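PDB 1OFU: hypothetical protein PA3008, which probably acts in the SOS response as the cell division inhibitor SulA, binding FtsZ and blocking the polymerization that builds the Z ring. Local coordinates for residues L7-L12 against L17-P22; L38-A43 against A69-L74; E77-G82 against K100-A105. All coordinates share one frame; numbering follows the deposited sequence.

Contact 1: residues L7-L12 against L17-P22; sequences LSLSGL and LTLLAP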
ATOM      1  N   LEU D   7      -9.669  13.926  -1.285  1.00 34.12           N
ATOM      2  CA  LEU D   7      -9.871  12.842  -0.351  1.00 35.09           C
ATOM      3  C   LEU D   7     -10.178  13.415   1.016  1.00 37.64           C
ATOM      4  O   LEU D   7      -9.442  14.266   1.533  1.00 39.20           O
ATOM      5  CB  LEU D   7      -8.623  11.961  -0.297  1.00 37.85           C
ATOM      6  CG  LEU D   7      -8.698  10.775   0.669  1.00 46.10           C
ATOM      7  CD1 LEU D   7      -7.798   9.665   0.182  1.00 49.06           C
ATOM      8  CD2 LEU D   7      -8.308  11.213   2.061  1.00 46.92           C
ATOM      9  N   SER D   8     -11.282  12.961   1.597  1.00 36.34           N
ATOM     10  CA  SER D   8     -11.682  13.422   2.913  1.00 38.02           C
ATOM     11  C   SER D   8     -11.732  12.235   3.858  1.00 39.41           C
ATOM     12  O   SER D   8     -12.210  11.161   3.496  1.00 39.69           O
ATOM     13  CB  SER D   8     -13.051  14.082   2.840  1.00 41.81           C
ATOM     14  OG  SER D   8     -13.082  15.026   1.787  1.00 50.14           O
ATOM     15  N   LEU D   9     -11.217  12.430   5.064  1.00 37.13           N
ATOM     16  CA  LEU D   9     -11.202  11.384   6.072  1.00 36.45           C
ATOM     17  C   LEU D   9     -11.811  11.949   7.342  1.00 39.03           C
ATOM     18  O   LEU D   9     -11.387  13.001   7.830  1.00 38.68           O
ATOM     19  CB  LEU D   9      -9.773  10.931   6.347  1.00 35.42           C
ATOM     20  CG  LEU D   9      -9.069  10.123   5.257  1.00 39.08           C
ATOM     21  CD1 LEU D   9      -7.582  10.040   5.570  1.00 40.03           C
ATOM     22  CD2 LEU D   9      -9.684   8.729   5.173  1.00 40.98           C
ATOM     23  N   SER D  10     -12.813  11.254   7.865  1.00 36.23           N
ATOM     24  CA  SER D  10     -13.491  11.682   9.076  1.00 37.44           C
ATOM     25  C   SER D  10     -13.457  10.559  10.098  1.00 37.25           C
ATOM     26  O   SER D  10     -13.615   9.391   9.757  1.00 38.14           O
ATOM     27  CB  SER D  10     -14.936  12.057   8.759  1.00 38.65           C
ATOM     28  OG  SER D  10     -15.652  12.320   9.951  1.00 54.71           O
ATOM     29  N   GLY D  11     -13.248  10.924  11.353  1.00 38.76           N
ATOM     30  CA  GLY D  11     -13.180   9.947  12.424  1.00 38.05           C
ATOM     31  C   GLY D  11     -12.143  10.419  13.427  1.00 41.28           C
ATOM     32  O   GLY D  11     -11.766  11.592  13.430  1.00 39.20           O
ATOM     33  N   LEU D  12     -11.678   9.520  14.283  1.00 41.34           N
ATOM     34  CA  LEU D  12     -10.683   9.886  15.271  1.00 41.49           C
ATOM     35  C   LEU D  12      -9.404  10.256  14.529  1.00 43.73           C
ATOM     36  O   LEU D  12      -9.043   9.623  13.534  1.00 42.30           O
ATOM     37  CB  LEU D  12     -10.434   8.720  16.232  1.00 43.71           C
ATOM     38  CG  LEU D  12     -11.523   8.399  17.268  1.00 51.11           C
ATOM     39  CD1 LEU D  12     -11.623   9.530  18.278  1.00 49.79           C
ATOM     40  CD2 LEU D  12     -12.860   8.180  16.582  1.00 56.06           C
ATOM     41  N   LEU D  17      -5.165   9.297  10.282  1.00 38.40           N
ATOM     42  CA  LEU D  17      -3.749   9.201   9.918  1.00 38.63           C
ATOM     43  C   LEU D  17      -3.358   7.827   9.386  1.00 34.81           C
ATOM     44  O   LEU D  17      -2.698   7.723   8.361  1.00 35.05           O
ATOM     45  CB  LEU D  17      -2.856   9.531  11.120  1.00 39.90           C
ATOM     46  CG  LEU D  17      -2.710  11.006  11.497  1.00 45.64           C
ATOM     47  CD1 LEU D  17      -1.980  11.122  12.836  1.00 46.48           C
ATOM     48  CD2 LEU D  17      -1.952  11.742  10.398  1.00 43.99           C
ATOM     49  N   THR D  18      -3.757   6.773  10.088  1.00 34.37           N
ATOM     50  CA  THR D  18      -3.415   5.426   9.667  1.00 35.15           C
ATOM     51  C   THR D  18      -4.082   5.046   8.335  1.00 35.63           C
ATOM     52  O   THR D  18      -3.546   4.237   7.573  1.00 31.73           O
ATOM     53  CB  THR D  18      -3.770   4.393  10.770  1.00 35.80           C
ATOM     54  OG1 THR D  18      -2.992   3.206  10.570  1.00 41.85           O
ATOM     55  CG2 THR D  18      -5.243   4.024  10.727  1.00 37.13           C
ATOM     56  N   LEU D  19      -5.245   5.625   8.048  1.00 32.68           N
ATOM     57  CA  LEU D  19      -5.921   5.342   6.782  1.00 33.34           C
ATOM     58  C   LEU D  19      -5.234   6.098   5.643  1.00 34.38           C
ATOM     59  O   LEU D  19      -5.286   5.677   4.490  1.00 35.15           O
ATOM     60  CB  LEU D  19      -7.398   5.747   6.853  1.00 30.21           C
ATOM     61  CG  LEU D  19      -8.332   4.803   7.627  1.00 35.88           C
ATOM     62  CD1 LEU D  19      -9.700   5.464   7.818  1.00 32.80           C
ATOM     63  CD2 LEU D  19      -8.463   3.481   6.876  1.00 31.46           C
ATOM     64  N   LEU D  20      -4.583   7.211   5.976  1.00 31.91           N
ATOM     65  CA  LEU D  20      -3.885   8.033   4.989  1.00 34.08           C
ATOM     66  C   LEU D  20      -2.589   7.380   4.515  1.00 34.94           C
ATOM     67  O   LEU D  20      -2.277   7.374   3.326  1.00 39.20           O
ATOM     68  CB  LEU D  20      -3.556   9.402   5.605  1.00 36.17           C
ATOM     69  CG  LEU D  20      -2.841  10.458   4.758  1.00 38.83           C
ATOM     70  CD1 LEU D  20      -3.757  10.944   3.650  1.00 38.45           C
ATOM     71  CD2 LEU D  20      -2.429  11.628   5.643  1.00 42.40           C
ATOM     72  N   ALA D  21      -1.846   6.829   5.470  1.00 34.75           N
ATOM     73  CA  ALA D  21      -0.551   6.200   5.227  1.00 37.94           C
ATOM     74  C   ALA D  21      -0.390   5.339   3.974  1.00 37.52           C
ATOM     75  O   ALA D  21       0.548   5.538   3.200  1.00 35.43           O
ATOM     76  CB  ALA D  21      -0.146   5.399   6.458  1.00 32.80           C
ATOM     77  N   PRO D  22      -1.286   4.361   3.759  1.00 37.82           N
ATOM     78  CA  PRO D  22      -1.149   3.518   2.568  1.00 34.73           C
ATOM     79  C   PRO D  22      -1.223   4.256   1.238  1.00 35.58           C
ATOM     80  O   PRO D  22      -0.595   3.848   0.262  1.00 31.63           O
ATOM     81  CB  PRO D  22      -2.270   2.481   2.739  1.00 39.34           C
ATOM     82  CG  PRO D  22      -3.251   3.156   3.634  1.00 40.33           C
ATOM     83  CD  PRO D  22      -2.393   3.897   4.611  1.00 37.10           C
TER
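Leu-9 and Leu-19 mark the nearest approach of strand 4-10 to helix 13-28, with their CA atoms 8.1 Å apart and the helix following the strand after a short turn. This is the first beta-alpha unit of an alpha/beta/alpha fold built on a parallel sheet, in keeping with the family's place in the P-loop NTPase clan. From Leu-9 the side chain points at the helix, and its two methyls divide the work. CD2 rests on CB of Leu-19 at 4.1 Å, while CD1 meets CB of Leu-20, again at 4.1 Å, with the Leu-20 backbone N equally near. A branched tip suits this place, straddling two successive residues of a helix. The side chains of Leu-9 and Leu-20 meet at about a right angle. Leu-20 has CG anti to its backbone N (chi1 -179°), which carries its methyl end across the sheet toward the neighbouring strand 112-118, where the side chain touches Ile-116. Leu-9 packs on Leu-118 and on Cys-16 of the helix. Just past the strand, Gly-11 has phi 144° and psi -163°, where a side chain would jam against the carbonyl O of Ser-10, so glycine fits; Leu-12 then takes the N-cap position. The outer edge of strand 4-10 pairs in an antiparallel ladder with a strand of the second SulA subunit, so the sheet runs on across that interface. Further along the helix, proline's lack of an N-H accompanies a kink at Pro-22. Before it, the turn is drawn together by the Ala-21 N to Leu-17 O bond of 3.1 Å.

Contact 2: residues L38-A43 against A69-L74; sequences LIAPPA and AAALAL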
ATOM      1  N   LEU D  38       4.315  17.181  -1.203  1.00 34.50           N
ATOM      2  CA  LEU D  38       3.323  17.433  -0.174  1.00 33.52           C
ATOM      3  C   LEU D  38       3.438  18.915   0.176  1.00 38.26           C
ATOM      4  O   LEU D  38       4.529  19.399   0.488  1.00 39.05           O
ATOM      5  CB  LEU D  38       3.621  16.579   1.064  1.00 30.39           C
ATOM      6  CG  LEU D  38       3.855  15.075   0.868  1.00 32.50           C
ATOM      7  CD1 LEU D  38       4.050  14.410   2.238  1.00 27.16           C
ATOM      8  CD2 LEU D  38       2.668  14.448   0.141  1.00 30.77           C
ATOM      9  N   ILE D  39       2.326  19.640   0.128  1.00 39.61           N
ATOM     10  CA  ILE D  39       2.372  21.060   0.430  1.00 38.43           C
ATOM     11  C   ILE D  39       1.644  21.485   1.694  1.00 41.91           C
ATOM     12  O   ILE D  39       0.423  21.343   1.815  1.00 40.64           O
ATOM     13  CB  ILE D  39       1.867  21.877  -0.767  1.00 42.12           C
ATOM     14  CG1 ILE D  39       2.837  21.673  -1.938  1.00 43.84           C
ATOM     15  CG2 ILE D  39       1.729  23.348  -0.383  1.00 41.52           C
ATOM     16  CD1 ILE D  39       2.599  22.556  -3.123  1.00 53.39           C
ATOM     17  N   ALA D  40       2.423  22.008   2.637  1.00 40.87           N
ATOM     18  CA  ALA D  40       1.913  22.486   3.913  1.00 39.78           C
ATOM     19  C   ALA D  40       0.981  21.494   4.598  1.00 40.37           C
ATOM     20  O   ALA D  40      -0.153  21.830   4.935  1.00 40.17           O
ATOM     21  CB  ALA D  40       1.201  23.827   3.718  1.00 36.69           C
ATOM     22  N   PRO D  41       1.442  20.250   4.803  1.00 41.13           N
ATOM     23  CA  PRO D  41       0.595  19.255   5.465  1.00 40.82           C
ATOM     24  C   PRO D  41       0.451  19.641   6.932  1.00 41.71           C
ATOM     25  O   PRO D  41       1.241  20.426   7.446  1.00 43.47           O
ATOM     26  CB  PRO D  41       1.381  17.965   5.284  1.00 39.43           C
ATOM     27  CG  PRO D  41       2.796  18.444   5.345  1.00 42.10           C
ATOM     28  CD  PRO D  41       2.753  19.672   4.460  1.00 40.95           C
ATOM     29  N   PRO D  42      -0.560  19.098   7.624  1.00 42.87           N
ATOM     30  CA  PRO D  42      -0.746  19.433   9.038  1.00 41.03           C
ATOM     31  C   PRO D  42       0.450  19.040   9.908  1.00 42.42           C
ATOM     32  O   PRO D  42       1.223  18.141   9.559  1.00 40.57           O
ATOM     33  CB  PRO D  42      -2.023  18.680   9.406  1.00 41.64           C
ATOM     34  CG  PRO D  42      -2.013  17.510   8.466  1.00 41.44           C
ATOM     35  CD  PRO D  42      -1.576  18.133   7.170  1.00 41.98           C
ATOM     36  N   ALA D  43       0.589  19.725  11.039  1.00 41.09           N
ATOM     37  CA  ALA D  43       1.688  19.499  11.973  1.00 39.78           C
ATOM     38  C   ALA D  43       1.848  18.030  12.315  1.00 39.18           C
ATOM     39  O   ALA D  43       2.944  17.569  12.621  1.00 39.85           O
ATOM     40  CB  ALA D  43       1.462  20.314  13.247  1.00 40.94           C
ATOM     41  N   ALA D  69      -3.767  30.592   1.747  1.00 52.88           N
ATOM     42  CA  ALA D  69      -3.591  31.347   0.515  1.00 53.01           C
ATOM     43  C   ALA D  69      -2.214  31.060  -0.087  1.00 50.80           C
ATOM     44  O   ALA D  69      -2.073  30.915  -1.302  1.00 49.58           O
ATOM     45  CB  ALA D  69      -3.754  32.839   0.792  1.00 53.38           C
ATOM     46  N   ALA D  70      -1.202  30.972   0.772  1.00 47.68           N
ATOM     47  CA  ALA D  70       0.159  30.693   0.317  1.00 49.20           C
ATOM     48  C   ALA D  70       0.289  29.241  -0.143  1.00 44.16           C
ATOM     49  O   ALA D  70       0.949  28.946  -1.139  1.00 46.60           O
ATOM     50  CB  ALA D  70       1.157  30.982   1.435  1.00 47.36           C
ATOM     51  N   ALA D  71      -0.344  28.334   0.588  1.00 42.16           N
ATOM     52  CA  ALA D  71      -0.295  26.922   0.231  1.00 42.42           C
ATOM     53  C   ALA D  71      -0.974  26.706  -1.120  1.00 38.30           C
ATOM     54  O   ALA D  71      -0.531  25.887  -1.924  1.00 39.70           O
ATOM     55  CB  ALA D  71      -0.979  26.090   1.309  1.00 42.20           C
ATOM     56  N   LEU D  72      -2.043  27.454  -1.369  1.00 39.36           N
ATOM     57  CA  LEU D  72      -2.786  27.341  -2.624  1.00 43.13           C
ATOM     58  C   LEU D  72      -1.913  27.785  -3.797  1.00 40.31           C
ATOM     59  O   LEU D  72      -1.858  27.120  -4.835  1.00 40.24           O
ATOM     60  CB  LEU D  72      -4.049  28.207  -2.572  1.00 44.17           C
ATOM     61  CG  LEU D  72      -5.237  27.850  -3.473  1.00 48.69           C
ATOM     62  CD1 LEU D  72      -6.088  29.094  -3.649  1.00 48.06           C
ATOM     63  CD2 LEU D  72      -4.780  27.343  -4.824  1.00 45.88           C
ATOM     64  N   ALA D  73      -1.233  28.916  -3.634  1.00 41.70           N
ATOM     65  CA  ALA D  73      -0.368  29.419  -4.696  1.00 42.65           C
ATOM     66  C   ALA D  73       0.819  28.479  -4.873  1.00 39.36           C
ATOM     67  O   ALA D  73       1.225  28.185  -5.997  1.00 41.33           O
ATOM     68  CB  ALA D  73       0.116  30.832  -4.362  1.00 38.89           C
ATOM     69  N   LEU D  74       1.372  28.002  -3.760  1.00 39.24           N
ATOM     70  CA  LEU D  74       2.510  27.090  -3.834  1.00 39.97           C
ATOM     71  C   LEU D  74       2.090  25.782  -4.507  1.00 41.13           C
ATOM     72  O   LEU D  74       2.853  25.213  -5.286  1.00 42.56           O
ATOM     73  CB  LEU D  74       3.064  26.797  -2.434  1.00 42.19           C
ATOM     74  CG  LEU D  74       4.578  26.546  -2.353  1.00 46.21           C
ATOM     75  CD1 LEU D  74       4.940  26.049  -0.966  1.00 45.26           C
ATOM     76  CD2 LEU D  74       5.009  25.534  -3.392  1.00 47.90           C
TER
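Ile-39, the last residue of strand 35-39, pushes its two-armed side chain against helix 68-80, while Ala-40 continues the contact into the loop beyond. Helix 68-80 is the crossover of the beta-alpha-beta unit joining parallel strands 60-63 and 84-89, which flank strand 35-39, so Ile-39 packs beneath it. The isoleucine acts as a fork. Its CG2 arm lies 3.7 Å from the backbone O of Ala-71, and the longer arm ends with CD1 only 3.4 Å from O of Leu-74. Beta branching suits the site: with CG1 anti to the carbonyl carbon (chi1 -65°), CG2 stands anti to the backbone N, and the two arms reach successive turns of the helix. The hollow they enter is lined by those two carbonyl O atoms, and Leu-74 CD2 walls it 3.8 Å from Ile-39 CD1. Ala-40 adds a small bump, its CB resting 4.0 Å from CB of Ala-71; two methyls facing each other let the loop come close, with the CA atoms of this pair 6.2 Å apart. Around this fit, Ile-39 also touches Ser-75 and Val-87, while the helix rests on both flanking strands, through Leu-74 on Leu-63 and Ala-78 on Val-87.

Contact 3: residues E77-G82 against K100-A105; sequences EALRLG and KQLSRA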
ATOM      1  N   GLU D  77       1.785  26.230  -8.265  1.00 47.93           N
ATOM      2  CA  GLU D  77       3.116  26.416  -8.821  1.00 50.30           C
ATOM      3  C   GLU D  77       3.843  25.086  -9.004  1.00 49.36           C
ATOM      4  O   GLU D  77       4.390  24.813 -10.074  1.00 47.75           O
ATOM      5  CB  GLU D  77       3.930  27.344  -7.918  1.00 53.17           C
ATOM      6  CG  GLU D  77       5.051  28.048  -8.642  1.00 62.77           C
ATOM      7  CD  GLU D  77       4.551  28.861  -9.822  1.00 65.77           C
ATOM      8  OE1 GLU D  77       3.738  29.782  -9.603  1.00 70.07           O
ATOM      9  OE2 GLU D  77       4.967  28.577 -10.968  1.00 69.25           O
ATOM     10  N   ALA D  78       3.847  24.261  -7.958  1.00 47.99           N
ATOM     11  CA  ALA D  78       4.504  22.958  -8.012  1.00 44.75           C
ATOM     12  C   ALA D  78       3.866  22.072  -9.084  1.00 45.19           C
ATOM     13  O   ALA D  78       4.546  21.274  -9.729  1.00 47.04           O
ATOM     14  CB  ALA D  78       4.428  22.277  -6.641  1.00 42.72           C
ATOM     15  N   LEU D  79       2.554  22.201  -9.264  1.00 44.72           N
ATOM     16  CA  LEU D  79       1.850  21.420 -10.281  1.00 48.26           C
ATOM     17  C   LEU D  79       2.275  21.944 -11.644  1.00 46.96           C
ATOM     18  O   LEU D  79       2.675  21.192 -12.532  1.00 46.31           O
ATOM     19  CB  LEU D  79       0.336  21.586 -10.129  1.00 46.03           C
ATOM     20  CG  LEU D  79      -0.327  20.859  -8.956  1.00 46.49           C
ATOM     21  CD1 LEU D  79      -1.634  21.537  -8.595  1.00 45.28           C
ATOM     22  CD2 LEU D  79      -0.548  19.407  -9.327  1.00 41.64           C
ATOM     23  N   ARG D  80       2.180  23.260 -11.777  1.00 48.37           N
ATOM     24  CA  ARG D  80       2.526  23.987 -12.991  1.00 51.31           C
ATOM     25  C   ARG D  80       3.912  23.611 -13.523  1.00 48.84           C
ATOM     26  O   ARG D  80       4.070  23.299 -14.702  1.00 43.82           O
ATOM     27  CB  ARG D  80       2.464  25.478 -12.673  1.00 54.14           C
ATOM     28  CG  ARG D  80       2.461  26.425 -13.840  1.00 60.71           C
ATOM     29  CD  ARG D  80       2.175  27.813 -13.300  1.00 64.70           C
ATOM     30  NE  ARG D  80       0.901  27.834 -12.585  1.00 67.60           N
ATOM     31  CZ  ARG D  80       0.632  28.624 -11.549  1.00 68.97           C
ATOM     32  NH1 ARG D  80      -0.560  28.574 -10.967  1.00 69.45           N
ATOM     33  NH2 ARG D  80       1.558  29.450 -11.082  1.00 65.25           N
ATOM     34  N   LEU D  81       4.908  23.642 -12.638  1.00 49.28           N
ATOM     35  CA  LEU D  81       6.290  23.320 -12.994  1.00 46.44           C
ATOM     36  C   LEU D  81       6.440  21.905 -13.531  1.00 47.02           C
ATOM     37  O   LEU D  81       7.443  21.577 -14.168  1.00 43.99           O
ATOM     38  CB  LEU D  81       7.202  23.513 -11.776  1.00 49.36           C
ATOM     39  CG  LEU D  81       7.671  24.931 -11.430  1.00 47.69           C
ATOM     40  CD1 LEU D  81       6.573  25.944 -11.659  1.00 54.35           C
ATOM     41  CD2 LEU D  81       8.127  24.951  -9.988  1.00 48.36           C
ATOM     42  N   GLY D  82       5.448  21.066 -13.252  1.00 47.28           N
ATOM     43  CA  GLY D  82       5.462  19.697 -13.740  1.00 42.40           C
ATOM     44  C   GLY D  82       6.591  18.796 -13.288  1.00 42.54           C
ATOM     45  O   GLY D  82       6.963  17.854 -13.994  1.00 41.99           O
ATOM     46  N   LYS D 100     -10.510  24.911  -9.583  1.00 55.68           N
ATOM     47  CA  LYS D 100     -10.290  25.110 -11.008  1.00 58.79           C
ATOM     48  C   LYS D 100      -8.831  25.499 -11.225  1.00 56.71           C
ATOM     49  O   LYS D 100      -8.166  24.991 -12.132  1.00 56.58           O
ATOM     50  CB  LYS D 100     -11.214  26.209 -11.538  1.00 62.41           C
ATOM     51  CG  LYS D 100     -11.199  26.350 -13.056  1.00 69.23           C
ATOM     52  CD  LYS D 100     -11.668  25.072 -13.743  1.00 73.33           C
ATOM     53  CE  LYS D 100     -11.673  25.228 -15.257  1.00 76.06           C
ATOM     54  NZ  LYS D 100     -12.173  24.001 -15.939  1.00 81.33           N
ATOM     55  N   GLN D 101      -8.341  26.400 -10.377  1.00 57.54           N
ATOM     56  CA  GLN D 101      -6.959  26.867 -10.445  1.00 56.19           C
ATOM     57  C   GLN D 101      -6.016  25.672 -10.314  1.00 54.78           C
ATOM     58  O   GLN D 101      -5.079  25.523 -11.099  1.00 56.75           O
ATOM     59  CB  GLN D 101      -6.687  27.865  -9.315  1.00 57.33           C
ATOM     60  CG  GLN D 101      -5.527  28.810  -9.580  1.00 64.12           C
ATOM     61  CD  GLN D 101      -5.206  29.701  -8.391  1.00 66.74           C
ATOM     62  OE1 GLN D 101      -6.104  30.233  -7.736  1.00 67.45           O
ATOM     63  NE2 GLN D 101      -3.917  29.881  -8.116  1.00 68.47           N
ATOM     64  N   LEU D 102      -6.272  24.819  -9.322  1.00 51.34           N
ATOM     65  CA  LEU D 102      -5.450  23.634  -9.095  1.00 47.15           C
ATOM     66  C   LEU D 102      -5.540  22.696 -10.287  1.00 43.37           C
ATOM     67  O   LEU D 102      -4.550  22.099 -10.704  1.00 41.10           O
ATOM     68  CB  LEU D 102      -5.906  22.890  -7.830  1.00 47.78           C
ATOM     69  CG  LEU D 102      -5.619  23.545  -6.478  1.00 49.08           C
ATOM     70  CD1 LEU D 102      -6.169  22.684  -5.348  1.00 47.40           C
ATOM     71  CD2 LEU D 102      -4.121  23.734  -6.322  1.00 49.07           C
ATOM     72  N   SER D 103      -6.740  22.573 -10.837  1.00 45.98           N
ATOM     73  CA  SER D 103      -6.968  21.699 -11.979  1.00 47.57           C
ATOM     74  C   SER D 103      -6.191  22.178 -13.204  1.00 50.51           C
ATOM     75  O   SER D 103      -5.536  21.387 -13.890  1.00 47.82           O
ATOM     76  CB  SER D 103      -8.461  21.645 -12.298  1.00 49.37           C
ATOM     77  OG  SER D 103      -8.728  20.634 -13.246  1.00 54.59           O
ATOM     78  N   ARG D 104      -6.273  23.475 -13.477  1.00 52.44           N
ATOM     79  CA  ARG D 104      -5.570  24.054 -14.613  1.00 57.58           C
ATOM     80  C   ARG D 104      -4.066  23.845 -14.441  1.00 55.47           C
ATOM     81  O   ARG D 104      -3.379  23.410 -15.364  1.00 54.18           O
ATOM     82  CB  ARG D 104      -5.881  25.550 -14.713  1.00 64.14           C
ATOM     83  CG  ARG D 104      -5.185  26.262 -15.861  1.00 71.28           C
ATOM     84  CD  ARG D 104      -5.588  27.727 -15.924  1.00 75.93           C
ATOM     85  NE  ARG D 104      -4.905  28.440 -17.002  1.00 81.61           N
ATOM     86  CZ  ARG D 104      -3.597  28.673 -17.041  1.00 82.27           C
ATOM     87  NH1 ARG D 104      -3.071  29.328 -18.067  1.00 82.53           N
ATOM     88  NH2 ARG D 104      -2.813  28.259 -16.053  1.00 83.11           N
ATOM     89  N   ALA D 105      -3.564  24.150 -13.249  1.00 54.54           N
ATOM     90  CA  ALA D 105      -2.142  23.993 -12.960  1.00 52.43           C
ATOM     91  C   ALA D 105      -1.701  22.548 -13.171  1.00 50.11           C
ATOM     92  O   ALA D 105      -0.611  22.289 -13.678  1.00 46.76           O
ATOM     93  CB  ALA D 105      -1.854  24.430 -11.529  1.00 52.71           C
TER
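Leu-79 and Ala-105 bring two helices together on one side of the parallel sheet of this alpha/beta/alpha fold, where helix 68-80 leads through strand 84-89 to helix 96-109. Following Leu-79 outward, CB comes first and sits 3.9 Å from CB of Ala-105, with the Ala-105 carbonyl O also close by. CG makes the branch; it lies beside the backbone N (chi1 -74°), turning CD1 along the neighbouring helix. There CD1 comes 3.6 Å from O of Leu-102, packs on Leu-102 CD2 at 4.0 Å and still touches Ala-105 CB at 4.1 Å. The leucine thus spans one turn of its partner, and it touches Val-87 and Ser-113 of the sheet below. Alanine suits position 105 because its lone methyl lets the backbones draw near: CA of Arg-80 and CA of Ala-105 are 4.7 Å apart. Arg-80 reaches past Ala-105, its NH1 4.4 Å from Ala-105 CB. Residues 78-83 belong to an FtsZ-binding region, and Leu-81 packs on a basic side chain of another protein's chain. At its tip Arg-80 is secured within its own helix by a salt bridge, NH2 standing 2.7 Å from OE1 of Glu-77.

In the fold
From the N terminus, contact 1 closes first, folding helix 13-28 back onto strand 4-10, outermost within this chain. The chain then runs into strand 35-39, and contact 2 closes a longer excursion through helix 47-52 and strand 60-63 before helix 68-80 returns. Contact 3 follows, joining that helix to helix 96-109 after the chain has passed through strand 84-89. The three are in series, so none encloses or crosses another. Contact 1 lies on one face of the sheet, contacts 2 and 3 on the opposite face, where they share helix 68-80 and touch directly: Ile-39 CD1 lies 4.0 Å from Ala-78 CB. The centres of contacts 1 and 3 are about 24 Å apart.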